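Side-chain contact in trimethylamine-N-oxide reductase (Haemophilus influenzae, PDB 7L5I), which probably reduces S- and N-oxide substrates such as trimethylamine N-oxide at a molybdenum centre carried by two molybdopterin guanine dinucleotides: residues A[272-277]-A[323-328]. Numbering follows the deposited sequence.
Sequences VPLMLG and KICGVP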
ATOM      1  N   VAL A 272      17.084 -10.725  -6.245  1.00 14.36           N
ATOM      2  CA  VAL A 272      18.284 -10.167  -6.872  1.00 13.82           C
ATOM      3  C   VAL A 272      19.227 -11.304  -7.293  1.00 14.17           C
ATOM      4  O   VAL A 272      19.620 -11.349  -8.466  1.00 14.01           O
ATOM      5  CB  VAL A 272      18.927  -9.114  -5.980  1.00 17.44           C
ATOM      6  CG1 VAL A 272      20.324  -8.714  -6.483  1.00 16.10           C
ATOM      7  CG2 VAL A 272      18.014  -7.867  -5.946  1.00 15.63           C
ATOM      8  N   PRO A 273      19.551 -12.268  -6.433  1.00 15.82           N
ATOM      9  CA  PRO A 273      20.296 -13.444  -6.923  1.00 16.55           C
ATOM     10  C   PRO A 273      19.663 -14.132  -8.114  1.00 18.43           C
ATOM     11  O   PRO A 273      20.370 -14.477  -9.068  1.00 14.67           O
ATOM     12  CB  PRO A 273      20.313 -14.365  -5.686  1.00 14.13           C
ATOM     13  CG  PRO A 273      20.376 -13.419  -4.545  1.00 15.48           C
ATOM     14  CD  PRO A 273      19.455 -12.266  -4.961  1.00 14.20           C
ATOM     15  N   LEU A 274      18.352 -14.349  -8.102  1.00 16.70           N
ATOM     16  CA  LEU A 274      17.704 -14.962  -9.254  1.00 13.29           C
ATOM     17  C   LEU A 274      17.913 -14.135 -10.517  1.00 17.75           C
ATOM     18  O   LEU A 274      18.257 -14.673 -11.572  1.00 15.34           O
ATOM     19  CB  LEU A 274      16.221 -15.162  -8.966  1.00 15.58           C
ATOM     20  CG  LEU A 274      15.337 -15.601 -10.122  1.00 15.36           C
ATOM     21  CD1 LEU A 274      15.920 -16.875 -10.728  1.00 15.11           C
ATOM     22  CD2 LEU A 274      13.921 -15.809  -9.647  1.00 17.21           C
ATOM     23  N   MET A 275      17.696 -12.816 -10.437  1.00 12.94           N
ATOM     24  CA  MET A 275      17.882 -11.960 -11.604  1.00 11.87           C
ATOM     25  C   MET A 275      19.332 -11.953 -12.072  1.00 16.53           C
ATOM     26  O   MET A 275      19.597 -11.915 -13.278  1.00 16.21           O
ATOM     27  CB  MET A 275      17.424 -10.530 -11.285  1.00 14.29           C
ATOM     28  CG  MET A 275      15.980 -10.411 -10.950  1.00 14.84           C
ATOM     29  SD  MET A 275      15.623  -8.643 -10.547  1.00 18.07           S
ATOM     30  CE  MET A 275      14.059  -8.765  -9.675  1.00 18.76           C
ATOM     31  N   LEU A 276      20.286 -11.954 -11.136  1.00 14.92           N
ATOM     32  CA  LEU A 276      21.699 -12.026 -11.513  1.00 16.15           C
ATOM     33  C   LEU A 276      21.998 -13.321 -12.261  1.00 16.22           C
ATOM     34  O   LEU A 276      22.722 -13.317 -13.270  1.00 16.92           O
ATOM     35  CB  LEU A 276      22.579 -11.906 -10.271  1.00 13.72           C
ATOM     36  CG  LEU A 276      22.594 -10.513  -9.639  1.00 13.41           C
ATOM     37  CD1 LEU A 276      23.236 -10.529  -8.282  1.00 16.12           C
ATOM     38  CD2 LEU A 276      23.301  -9.466 -10.521  1.00 16.12           C
ATOM     39  N   GLY A 277      21.448 -14.435 -11.794  1.00 14.49           N
ATOM     40  CA  GLY A 277      21.676 -15.701 -12.489  1.00 17.99           C
ATOM     41  C   GLY A 277      21.109 -15.718 -13.891  1.00 14.97           C
ATOM     42  O   GLY A 277      21.706 -16.273 -14.816  1.00 15.03           O
ATOM     43  N   LYS A 323      21.433 -21.791  -5.340  1.00 15.91           N
ATOM     44  CA  LYS A 323      21.665 -22.121  -3.933  1.00 19.68           C
ATOM     45  C   LYS A 323      21.026 -21.106  -3.007  1.00 17.98           C
ATOM     46  O   LYS A 323      20.670 -21.434  -1.874  1.00 20.11           O
ATOM     47  CB  LYS A 323      23.170 -22.186  -3.644  1.00 24.27           C
ATOM     48  CG  LYS A 323      23.884 -23.313  -4.357  1.00 27.17           C
ATOM     49  CD  LYS A 323      25.403 -23.091  -4.414  1.00 36.99           C
ATOM     50  CE  LYS A 323      26.034 -22.962  -3.035  1.00 56.24           C
ATOM     51  NZ  LYS A 323      27.537 -22.960  -3.078  1.00 58.22           N
ATOM     52  N   ILE A 324      20.895 -19.864  -3.462  1.00 18.64           N
ATOM     53  CA  ILE A 324      20.365 -18.789  -2.634  1.00 17.91           C
ATOM     54  C   ILE A 324      18.860 -18.662  -2.790  1.00 17.87           C
ATOM     55  O   ILE A 324      18.130 -18.555  -1.799  1.00 16.94           O
ATOM     56  CB  ILE A 324      21.079 -17.460  -3.000  1.00 18.13           C
ATOM     57  CG1 ILE A 324      22.585 -17.575  -2.717  1.00 19.94           C
ATOM     58  CG2 ILE A 324      20.515 -16.271  -2.203  1.00 16.86           C
ATOM     59  CD1 ILE A 324      23.424 -16.498  -3.357  1.00 19.36           C
ATOM     60  N   CYS A 325      18.353 -18.714  -4.026  1.00 17.81           N
ATOM     61  CA  CYS A 325      16.954 -18.364  -4.263  1.00 18.56           C
ATOM     62  C   CYS A 325      16.026 -19.566  -4.288  1.00 18.29           C
ATOM     63  O   CYS A 325      14.809 -19.388  -4.251  1.00 17.70           O
ATOM     64  CB  CYS A 325      16.820 -17.571  -5.569  1.00 18.57           C
ATOM     65  SG  CYS A 325      17.106 -18.484  -7.118  1.00 19.15           S
ATOM     66  N   GLY A 326      16.557 -20.781  -4.364  1.00 19.10           N
ATOM     67  CA  GLY A 326      15.731 -21.954  -4.381  1.00 19.40           C
ATOM     68  C   GLY A 326      15.182 -22.345  -5.732  1.00 19.80           C
ATOM     69  O   GLY A 326      14.401 -23.299  -5.809  1.00 23.04           O
ATOM     70  N   VAL A 327      15.551 -21.652  -6.798  1.00 17.43           N
ATOM     71  CA  VAL A 327      15.130 -22.001  -8.153  1.00 16.59           C
ATOM     72  C   VAL A 327      16.221 -22.866  -8.780  1.00 15.89           C
ATOM     73  O   VAL A 327      17.375 -22.436  -8.827  1.00 17.60           O
ATOM     74  CB  VAL A 327      14.868 -20.747  -9.011  1.00 15.37           C
ATOM     75  CG1 VAL A 327      14.450 -21.136 -10.395  1.00 17.78           C
ATOM     76  CG2 VAL A 327      13.799 -19.865  -8.358  1.00 17.24           C
ATOM     77  N   PRO A 328      15.894 -24.049  -9.287  1.00 19.25           N
ATOM     78  CA  PRO A 328      16.934 -24.898  -9.892  1.00 20.04           C
ATOM     79  C   PRO A 328      17.686 -24.190 -11.017  1.00 19.72           C
ATOM     80  O   PRO A 328      17.107 -23.456 -11.817  1.00 17.66           O
ATOM     81  CB  PRO A 328      16.147 -26.102 -10.424  1.00 21.36           C
ATOM     82  CG  PRO A 328      14.902 -26.140  -9.619  1.00 28.12           C
ATOM     83  CD  PRO A 328      14.572 -24.697  -9.291  1.00 22.45           C
TER
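Pro273 and Leu274, in the first turn of helix 271-284, pack against the C-terminal end of helix 318-325 and the turn that follows it. The contact is wholly apolar and buries 203 Å² in all. At one end the Pro273 ring and the Ile324 side chain cross at about a right angle, with CG of Pro273 3.7 Å from CG2 of Ile324. That methyl lies anti to the backbone N of Ile324, and it is this branch, rather than CG1, that meets the ring; Trp652 touches both residues.

In the middle, where the backbones come closest, the thiol is the touching group: Cys325 SG lies 3.9 Å from Leu274 CB and 4.1 Å from Leu274 CD1. The other methyl of the leucine, CD2, reaches across to Val327 CG2 at 4.3 Å, a looser touch. Ile332 of helix 329-341 packs on Leu274, Cys325 and Val327 together, and the leucine side chain lies about 7 Å from a bound molybdopterin guanine dinucleotide.

Cys325 SG also has a polar partner within its own segment. With chi1 at 70°, the sulfur faces the chain beyond the positive-phi Gly326 and accepts a hydrogen bond from Val327 N (3.5 Å, 157° at the hydrogen). Asn267 ND2 donates to Ile324 O at the helix end.

Cys325 thus serves two roles: its sulfur joins the segments by apolar packing on Leu274, while its bond from Val327 N holds the turn.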